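Putative transcriptional regulator (PDB 3QI7) is of unknown function but has a periplasmic binding protein-like fold, and is a putative lipoprotein that may bind a sugar or another small ligand. Local coordinates at residues F131-N135 with Q328-C332; K225-G231 with Y249-S255; M304-L310 with S363-S367. One frame throughout, in Å; residues are numbered along the deposited sequence. Where two conformers were deposited one is given.

Contact 1: residues F131-N135 with Q328-C332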
loop_
_atom_site.group_PDB
_atom_site.type_symbol
_atom_site.label_atom_id
_atom_site.label_comp_id
_atom_site.label_asym_id
_atom_site.label_seq_id
_atom_site.Cartn_x
_atom_site.Cartn_y
_atom_site.Cartn_z
ATOM N N PHE A 131 6.007 -9.198 -18.922
ATOM C CA PHE A 131 4.816 -10.043 -19.233
ATOM C C PHE A 131 3.452 -9.468 -18.854
ATOM O O PHE A 131 2.435 -10.040 -19.239
ATOM C CB PHE A 131 4.973 -11.436 -18.592
ATOM C CG PHE A 131 6.149 -12.211 -19.114
ATOM C CD1 PHE A 131 6.214 -12.576 -20.442
ATOM C CD2 PHE A 131 7.198 -12.564 -18.266
ATOM C CE1 PHE A 131 7.314 -13.288 -20.929
ATOM C CE2 PHE A 131 8.298 -13.268 -18.738
ATOM C CZ PHE A 131 8.356 -13.635 -20.070
ATOM N N VAL A 132 3.432 -8.368 -18.103
ATOM C CA VAL A 132 2.177 -7.720 -17.683
ATOM C C VAL A 132 2.159 -6.299 -18.234
ATOM O O VAL A 132 3.192 -5.599 -18.200
ATOM C CB VAL A 132 2.046 -7.726 -16.125
ATOM C CG1 VAL A 132 0.759 -7.039 -15.670
ATOM C CG2 VAL A 132 2.150 -9.173 -15.572
ATOM N N ASP A 133 1.013 -5.844 -18.751
ATOM C CA ASP A 133 0.969 -4.538 -19.455
ATOM C C ASP A 133 1.335 -3.305 -18.578
ATOM O O ASP A 133 2.156 -2.493 -18.981
ATOM C CB ASP A 133 -0.416 -4.280 -20.086
ATOM C CG ASP A 133 -0.820 -5.342 -21.091
ATOM O OD1 ASP A 133 0.064 -5.820 -21.825
ATOM O OD2 ASP A 133 -2.040 -5.692 -21.160
ATOM N N VAL A 134 0.674 -3.157 -17.416
ATOM C CA VAL A 134 0.879 -2.028 -16.481
ATOM C C VAL A 134 1.157 -2.592 -15.098
ATOM O O VAL A 134 0.469 -3.504 -14.651
ATOM C CB VAL A 134 -0.344 -1.087 -16.420
ATOM C CG1 VAL A 134 -0.080 0.101 -15.469
ATOM C CG2 VAL A 134 -0.694 -0.582 -17.822
ATOM N N ASN A 135 2.214 -2.096 -14.478
ATOM C CA ASN A 135 2.693 -2.572 -13.186
ATOM C C ASN A 135 2.876 -1.418 -12.212
ATOM O O ASN A 135 3.604 -0.483 -12.485
ATOM C CB ASN A 135 3.990 -3.353 -13.375
ATOM C CG ASN A 135 3.799 -4.546 -14.300
ATOM O OD1 ASN A 135 3.230 -5.560 -13.886
ATOM N ND2 ASN A 135 4.198 -4.405 -15.575
ATOM N N GLN A 328 -0.371 0.461 -22.788
ATOM C CA GLN A 328 0.639 0.765 -21.743
ATOM C C GLN A 328 1.461 2.026 -22.076
ATOM O O GLN A 328 1.830 2.770 -21.185
ATOM C CB GLN A 328 1.579 -0.429 -21.539
ATOM C CG GLN A 328 2.386 -0.813 -22.826
ATOM C CD GLN A 328 3.074 -2.160 -22.769
ATOM O OE1 GLN A 328 3.262 -2.736 -21.710
ATOM N NE2 GLN A 328 3.469 -2.664 -23.933
ATOM N N GLU A 329 1.745 2.253 -23.363
ATOM C CA GLU A 329 2.559 3.391 -23.772
ATOM C C GLU A 329 1.867 4.696 -23.450
ATOM O O GLU A 329 2.535 5.665 -23.134
ATOM C CB GLU A 329 2.875 3.398 -25.281
ATOM C CG GLU A 329 3.677 2.217 -25.781
ATOM C CD GLU A 329 2.785 1.071 -26.263
ATOM O OE1 GLU A 329 1.633 0.958 -25.779
ATOM O OE2 GLU A 329 3.248 0.282 -27.117
ATOM N N ASP A 330 0.535 4.716 -23.537
ATOM C CA ASP A 330 -0.248 5.947 -23.323
ATOM C C ASP A 330 -0.333 6.363 -21.863
ATOM O O ASP A 330 -0.409 7.565 -21.564
ATOM C CB ASP A 330 -1.672 5.773 -23.819
ATOM C CG ASP A 330 -1.758 5.524 -25.294
ATOM O OD1 ASP A 330 -1.184 6.323 -26.056
ATOM O OD2 ASP A 330 -2.412 4.543 -25.687
ATOM N N VAL A 331 -0.315 5.391 -20.956
ATOM C CA VAL A 331 -0.574 5.682 -19.539
ATOM C C VAL A 331 0.653 5.552 -18.618
ATOM O O VAL A 331 0.676 6.164 -17.565
ATOM C CB VAL A 331 -1.782 4.851 -18.966
ATOM C CG1 VAL A 331 -3.045 5.040 -19.845
ATOM C CG2 VAL A 331 -1.451 3.372 -18.802
ATOM N N CYS A 332 1.666 4.786 -19.021
ATOM C CA CYS A 332 2.804 4.518 -18.153
ATOM C C CYS A 332 3.841 5.639 -18.296
ATOM O O CYS A 332 4.831 5.515 -19.030
ATOM C CB CYS A 332 3.406 3.148 -18.422
ATOM S SG CYS A 332 2.321 1.788 -17.986
#
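Val134 lays its CG2 methyl over the short helix 328-331. Val134 CG2 lies 3.8 Å from Cys332 SG and 4.1 Å from Val331 CG2. Val134 CG2 also sits 4.4 Å from both CA and CB of Gln328, so one methyl meets two residues of the helical turn and the residue that follows it. Cys332 has already left helical geometry, yet Cys332 N still bonds to Gln328 O at 3.0 Å. Gln328 and Cys332, four residues apart, both point their CA-to-CB bonds toward segment 131-135. Asp133 borders this apolar patch. Asp133 O lies 4.4 Å from Cys332 SG, and the end of the Gln328 side chain reaches the same carbonyl, although the orientation of its amide is uncertain.

The residues from Val132 onward lead from helix 125-131 into strand 134-137. This is an alpha-to-beta connection in the mixed sheet of one lobe of a periplasmic binding protein-like fold. Strand 134-137 lies between strands 115-118 and 361-370 and runs parallel to both, and helix 328-331 packs against its start. The connection is tied within itself by Asn135 ND2, which donates to Val132 O at 3.1 Å with an N-H...O angle of 144°. Asp133 has further partners: its O accepts a hydrogen bond from Asn360 ND2, while its OD2 forms a salt bridge with Lys108 NZ and accepts a hydrogen bond from Thr116 N. Met321 of helix 306-324 touches both Val134 and Val331, adding a third element to the apolar cluster.

Contact 2: residues K225-G231 with Y249-S255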
loop_
_atom_site.group_PDB
_atom_site.type_symbol
_atom_site.label_atom_id
_atom_site.label_comp_id
_atom_site.label_asym_id
_atom_site.label_seq_id
_atom_site.Cartn_x
_atom_site.Cartn_y
_atom_site.Cartn_z
ATOM N N LYS A 225 12.595 14.505 23.397
ATOM C CA LYS A 225 11.404 13.976 22.768
ATOM C C LYS A 225 11.358 14.165 21.253
ATOM O O LYS A 225 10.532 13.521 20.590
ATOM C CB LYS A 225 10.153 14.578 23.425
ATOM C CG LYS A 225 9.982 16.046 23.132
ATOM C CD LYS A 225 8.798 16.656 23.881
ATOM C CE LYS A 225 8.614 18.125 23.466
ATOM N NZ LYS A 225 8.803 18.373 22.001
ATOM N N ASP A 226 12.200 15.042 20.684
ATOM C CA ASP A 226 12.140 15.288 19.237
ATOM C C ASP A 226 12.980 14.285 18.467
ATOM O O ASP A 226 14.009 14.624 17.853
ATOM C CB ASP A 226 12.534 16.711 18.863
ATOM C CG ASP A 226 11.582 17.761 19.435
ATOM O OD1 ASP A 226 10.409 17.457 19.696
ATOM O OD2 ASP A 226 12.027 18.906 19.609
ATOM N N ILE A 227 12.502 13.046 18.494
ATOM C CA ILE A 227 13.069 11.955 17.700
ATOM C C ILE A 227 11.931 11.280 16.978
ATOM O O ILE A 227 10.791 11.317 17.446
ATOM C CB ILE A 227 13.829 10.932 18.593
ATOM C CG1 ILE A 227 12.879 10.207 19.581
ATOM C CG2 ILE A 227 14.957 11.669 19.349
ATOM C CD1 ILE A 227 13.561 9.286 20.647
ATOM N N ASN A 228 12.236 10.674 15.833
ATOM C CA ASN A 228 11.281 9.815 15.134
ATOM C C ASN A 228 11.495 8.361 15.487
ATOM O O ASN A 228 12.630 7.860 15.438
ATOM C CB ASN A 228 11.376 9.961 13.615
ATOM C CG ASN A 228 10.258 9.219 12.891
ATOM O OD1 ASN A 228 9.114 9.613 13.004
ATOM N ND2 ASN A 228 10.580 8.106 12.212
ATOM N N VAL A 229 10.402 7.657 15.804
ATOM C CA VAL A 229 10.510 6.238 16.123
ATOM C C VAL A 229 9.760 5.440 15.045
ATOM O O VAL A 229 8.625 5.760 14.667
ATOM C CB VAL A 229 9.977 5.929 17.539
ATOM C CG1 VAL A 229 9.975 4.382 17.827
ATOM C CG2 VAL A 229 10.769 6.691 18.610
ATOM N N PHE A 230 10.399 4.386 14.552
ATOM C CA PHE A 230 9.826 3.601 13.477
ATOM C C PHE A 230 9.997 2.127 13.722
ATOM O O PHE A 230 11.098 1.693 14.068
ATOM C CB PHE A 230 10.554 3.945 12.190
ATOM C CG PHE A 230 10.088 3.160 10.987
ATOM C CD1 PHE A 230 8.860 3.437 10.396
ATOM C CD2 PHE A 230 10.888 2.186 10.423
ATOM C CE1 PHE A 230 8.436 2.766 9.254
ATOM C CE2 PHE A 230 10.449 1.481 9.305
ATOM C CZ PHE A 230 9.218 1.772 8.723
ATOM N N GLY A 231 8.934 1.361 13.460
ATOM C CA GLY A 231 8.981 -0.110 13.514
ATOM C C GLY A 231 8.470 -0.738 12.227
ATOM O O GLY A 231 7.938 -0.041 11.324
ATOM N N TYR A 249 6.845 12.019 21.320
ATOM C CA TYR A 249 7.854 12.015 20.290
ATOM C C TYR A 249 7.185 12.022 18.925
ATOM O O TYR A 249 5.981 12.279 18.835
ATOM C CB TYR A 249 8.845 10.839 20.493
ATOM C CG TYR A 249 8.268 9.450 20.669
ATOM C CD1 TYR A 249 7.775 8.729 19.594
ATOM C CD2 TYR A 249 8.278 8.833 21.915
ATOM C CE1 TYR A 249 7.299 7.405 19.748
ATOM C CE2 TYR A 249 7.784 7.533 22.088
ATOM C CZ TYR A 249 7.296 6.829 21.023
ATOM O OH TYR A 249 6.833 5.553 21.235
ATOM N N ILE A 250 7.959 11.797 17.873
ATOM C CA ILE A 250 7.435 11.804 16.513
ATOM C C ILE A 250 7.297 10.383 15.951
ATOM O O ILE A 250 8.175 9.534 16.152
ATOM C CB ILE A 250 8.351 12.623 15.556
ATOM C CG1 ILE A 250 8.471 14.076 16.011
ATOM C CG2 ILE A 250 7.852 12.585 14.147
ATOM C CD1 ILE A 250 9.839 14.715 15.636
ATOM N N VAL A 251 6.184 10.130 15.273
ATOM C CA VAL A 251 5.999 8.907 14.481
ATOM C C VAL A 251 5.556 9.321 13.077
ATOM O O VAL A 251 4.359 9.418 12.752
ATOM C CB VAL A 251 5.008 7.918 15.134
ATOM C CG1 VAL A 251 5.000 6.596 14.366
ATOM C CG2 VAL A 251 5.368 7.736 16.631
ATOM N N ALA A 252 6.551 9.543 12.225
ATOM C CA ALA A 252 6.284 10.090 10.884
ATOM C C ALA A 252 5.402 9.119 10.082
ATOM O O ALA A 252 4.502 9.551 9.351
ATOM C CB ALA A 252 7.593 10.363 10.163
ATOM N N GLU A 253 5.672 7.815 10.228
ATOM C CA GLU A 253 4.913 6.746 9.564
ATOM C C GLU A 253 4.857 5.409 10.330
ATOM O O GLU A 253 5.834 4.966 10.932
ATOM C CB GLU A 253 5.519 6.455 8.152
ATOM C CG GLU A 253 5.565 7.644 7.221
ATOM C CD GLU A 253 6.094 7.295 5.836
ATOM O OE1 GLU A 253 6.757 6.261 5.721
ATOM O OE2 GLU A 253 5.867 8.065 4.872
ATOM N N GLN A 254 3.724 4.715 10.225
ATOM C CA GLN A 254 3.642 3.293 10.573
ATOM C C GLN A 254 4.529 2.490 9.596
ATOM O O GLN A 254 4.869 2.972 8.507
ATOM C CB GLN A 254 2.221 2.792 10.408
ATOM C CG GLN A 254 1.162 3.465 11.336
ATOM C CD GLN A 254 -0.191 3.588 10.673
ATOM O OE1 GLN A 254 -0.406 4.474 9.840
ATOM N NE2 GLN A 254 -1.103 2.673 11.008
ATOM N N SER A 255 4.830 1.254 9.975
ATOM C CA SER A 255 5.454 0.270 9.097
ATOM C C SER A 255 4.910 0.391 7.671
ATOM O O SER A 255 5.672 0.497 6.697
ATOM C CB SER A 255 5.255 -1.138 9.681
ATOM O OG SER A 255 3.899 -1.471 9.931
HETATM O O HOH W 1 7.983 6.526 12.092
HETATM O O HOH W 2 6.363 2.809 13.022
#
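Three direct hydrogen bonds join the two segments. Ile250 N donates to Ile227 O at 2.9 Å, and Val229 N donates to Ile250 O at 2.9 Å. The two bonds flank Asn228 and form a single parallel beta bridge between Asn228 and Ile250. The side chain of Asn228 extends the link: Ala252 N donates to Asn228 OD1 at 2.7 Å. Beyond this point the backbones are joined by water. Water 1 accepts from Asn228 ND2 at 3.0 Å and from Glu253 N at 3.2 Å, and donates to Val229 O at 2.8 Å. Water 2 accepts from Gly231 N at 3.0 Å and donates to Glu253 O at 3.0 Å.

Helix 234-247 connects the segments, and their end-to-end directions differ by only 10°. The order strand, helix, extended segment is like that of a beta-alpha-beta unit, but 249-255 is a loop that makes only a single bridge. It lines the edge of the three-stranded parallel sheet, on the side of strand 228-231 away from strand 159-164.

Apolar and aromatic contacts lie beside these bonds. Val229 CG2 makes a CH-pi contact over the Tyr249 ring, 4.0 Å from its centroid. Ile227 CG1 lies 4.2 Å from Tyr249 CB. The Phe230 ring presents its edge to carbonyls, with CD1 3.4 Å from Glu253 O and CE1 3.7 Å from Gln254 O. Tyr249 also packs on helix 203-223, while Phe230 meets Leu147 of helix 140-153.

Contact 3: residues M304-L310 with S363-S367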
loop_
_atom_site.group_PDB
_atom_site.type_symbol
_atom_site.label_atom_id
_atom_site.label_comp_id
_atom_site.label_asym_id
_atom_site.label_seq_id
_atom_site.Cartn_x
_atom_site.Cartn_y
_atom_site.Cartn_z
HETATM N N MSE A 304 -4.457 7.591 2.277
HETATM C CA MSE A 304 -5.068 6.255 2.280
HETATM C C MSE A 304 -3.993 5.172 2.276
HETATM O O MSE A 304 -2.869 5.439 1.882
HETATM C CB MSE A 304 -6.049 6.069 1.094
HETATM C CG MSE A 304 -5.560 6.455 -0.289
HETATM SE SE MSE A 304 -6.989 6.568 -1.662
HETATM C CE MSE A 304 -7.872 4.858 -1.470
ATOM N N PRO A 305 -4.340 3.948 2.704
ATOM C CA PRO A 305 -3.308 2.928 2.687
ATOM C C PRO A 305 -2.964 2.525 1.281
ATOM O O PRO A 305 -3.812 2.601 0.420
ATOM C CB PRO A 305 -3.942 1.742 3.388
ATOM C CG PRO A 305 -5.384 2.174 3.765
ATOM C CD PRO A 305 -5.675 3.422 3.069
HETATM N N MSE A 306 -1.750 2.082 1.072
HETATM C CA MSE A 306 -1.352 1.615 -0.258
HETATM C C MSE A 306 -2.171 0.342 -0.691
HETATM O O MSE A 306 -2.476 0.145 -1.888
HETATM C CB MSE A 306 0.150 1.323 -0.267
HETATM C CG MSE A 306 1.034 2.551 -0.377
HETATM SE SE MSE A 306 0.719 3.432 -2.132
HETATM C CE MSE A 306 1.422 2.202 -3.312
ATOM N N ASP A 307 -2.526 -0.503 0.276
ATOM C CA ASP A 307 -3.363 -1.681 0.015
ATOM C C ASP A 307 -4.730 -1.326 -0.571
ATOM O O ASP A 307 -5.355 -2.161 -1.237
ATOM C CB ASP A 307 -3.604 -2.506 1.304
ATOM C CG ASP A 307 -2.395 -3.367 1.706
ATOM O OD1 ASP A 307 -1.389 -3.368 0.977
ATOM O OD2 ASP A 307 -2.463 -4.042 2.759
ATOM N N ALA A 308 -5.213 -0.119 -0.297
ATOM C CA ALA A 308 -6.432 0.402 -0.926
ATOM C C ALA A 308 -6.177 1.234 -2.190
ATOM O O ALA A 308 -6.878 1.103 -3.193
ATOM C CB ALA A 308 -7.276 1.210 0.099
ATOM N N PHE A 309 -5.152 2.073 -2.152
ATOM C CA PHE A 309 -4.839 2.914 -3.295
ATOM C C PHE A 309 -4.462 2.163 -4.571
ATOM O O PHE A 309 -4.994 2.486 -5.634
ATOM C CB PHE A 309 -3.754 3.960 -2.927
ATOM C CG PHE A 309 -3.389 4.850 -4.058
ATOM C CD1 PHE A 309 -4.231 5.880 -4.445
ATOM C CD2 PHE A 309 -2.221 4.606 -4.804
ATOM C CE1 PHE A 309 -3.889 6.719 -5.528
ATOM C CE2 PHE A 309 -1.863 5.425 -5.870
ATOM C CZ PHE A 309 -2.712 6.466 -6.256
ATOM N N LEU A 310 -3.545 1.199 -4.499
ATOM C CA LEU A 310 -3.058 0.558 -5.719
ATOM C C LEU A 310 -4.201 -0.114 -6.494
ATOM O O LEU A 310 -4.365 0.144 -7.695
ATOM C CB LEU A 310 -1.907 -0.431 -5.458
ATOM C CG LEU A 310 -0.589 0.219 -5.030
ATOM C CD1 LEU A 310 0.350 -0.824 -4.384
ATOM C CD2 LEU A 310 0.083 0.992 -6.218
ATOM N N SER A 363 6.631 2.859 -9.621
ATOM C CA SER A 363 6.444 2.790 -8.184
ATOM C C SER A 363 5.886 4.120 -7.755
ATOM O O SER A 363 6.112 5.124 -8.430
ATOM C CB SER A 363 7.725 2.425 -7.449
ATOM O OG SER A 363 8.691 3.426 -7.582
ATOM N N VAL A 364 5.172 4.134 -6.635
ATOM C CA VAL A 364 4.477 5.340 -6.197
ATOM C C VAL A 364 4.701 5.593 -4.719
ATOM O O VAL A 364 4.802 4.652 -3.946
ATOM C CB VAL A 364 2.932 5.272 -6.526
ATOM C CG1 VAL A 364 2.312 3.997 -6.051
ATOM C CG2 VAL A 364 2.156 6.462 -5.951
ATOM N N ILE A 365 4.803 6.866 -4.351
ATOM C CA ILE A 365 4.794 7.306 -2.962
ATOM C C ILE A 365 3.714 8.356 -2.924
ATOM O O ILE A 365 3.703 9.228 -3.775
ATOM C CB ILE A 365 6.140 7.988 -2.508
ATOM C CG1 ILE A 365 7.331 7.014 -2.598
ATOM C CG2 ILE A 365 6.005 8.577 -1.062
ATOM C CD1 ILE A 365 7.253 5.800 -1.692
ATOM N N LEU A 366 2.804 8.275 -1.971
ATOM C CA LEU A 366 1.747 9.302 -1.858
ATOM C C LEU A 366 2.244 10.505 -1.067
ATOM O O LEU A 366 3.186 10.383 -0.290
ATOM C CB LEU A 366 0.511 8.715 -1.157
ATOM C CG LEU A 366 -0.114 7.567 -1.930
ATOM C CD1 LEU A 366 -1.307 6.978 -1.135
ATOM C CD2 LEU A 366 -0.556 8.056 -3.320
ATOM N N SER A 367 1.599 11.648 -1.269
ATOM C CA SER A 367 1.875 12.842 -0.497
ATOM C C SER A 367 1.626 12.594 0.961
ATOM O O SER A 367 0.809 11.777 1.347
ATOM C CB SER A 367 1.034 14.036 -0.938
ATOM O OG SER A 367 1.567 14.593 -2.119
#
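Leu366, Val364 and Met306 have the most surface buried here, with Phe309 close behind. Leu366 and Val364 both point from strand 361-370 toward the first turn of helix 306-324. Leu366 CD2 sits over a face of the Phe309 ring, 3.9 Å from its centroid, in a CH-pi contact. Leu366 CD1 lies 4.2 Å from SE of Met306, a selenomethionine, and 3.7 Å from Met304 O. Val364 CG1 packs 3.4 Å from Met306 CE and 3.7 Å from Leu310 CD2. The axes of helix 306-310 and strand 363-366 approach to 10.8 Å, with their directions 121° apart. Pro305 is the N-cap residue of the helix. The contact thus packs the start of helix 306-324 on strand 361-370 of the mixed sheet, where that strand pairs parallel with 134-137 and antiparallel with 349-353. Helix 26-42 touches Asp307 and Ala308, and the Phe345 ring meets that of Phe309.

In the fold
Contacts 1 and 3 belong to the same sheet. Their strands, 134-137 and 361-370, are neighbours in it, and helices 306-324 and 328-331 follow each other in the chain. Their centres are 18 Å apart, with nearest atoms about 5 Å apart. Contact 2 lies by the separate three-stranded sheet, 36 Å from contact 1 and 20 Å from contact 3, centre to centre. Along the chain, contact 2 is nested within the loop closed by contact 1 and ends before contact 3 begins. Contacts 1 and 3 alternate their segments. The chain thus returns from the second sheet to complete the first, consistent with a two-lobed periplasmic binding protein-like fold.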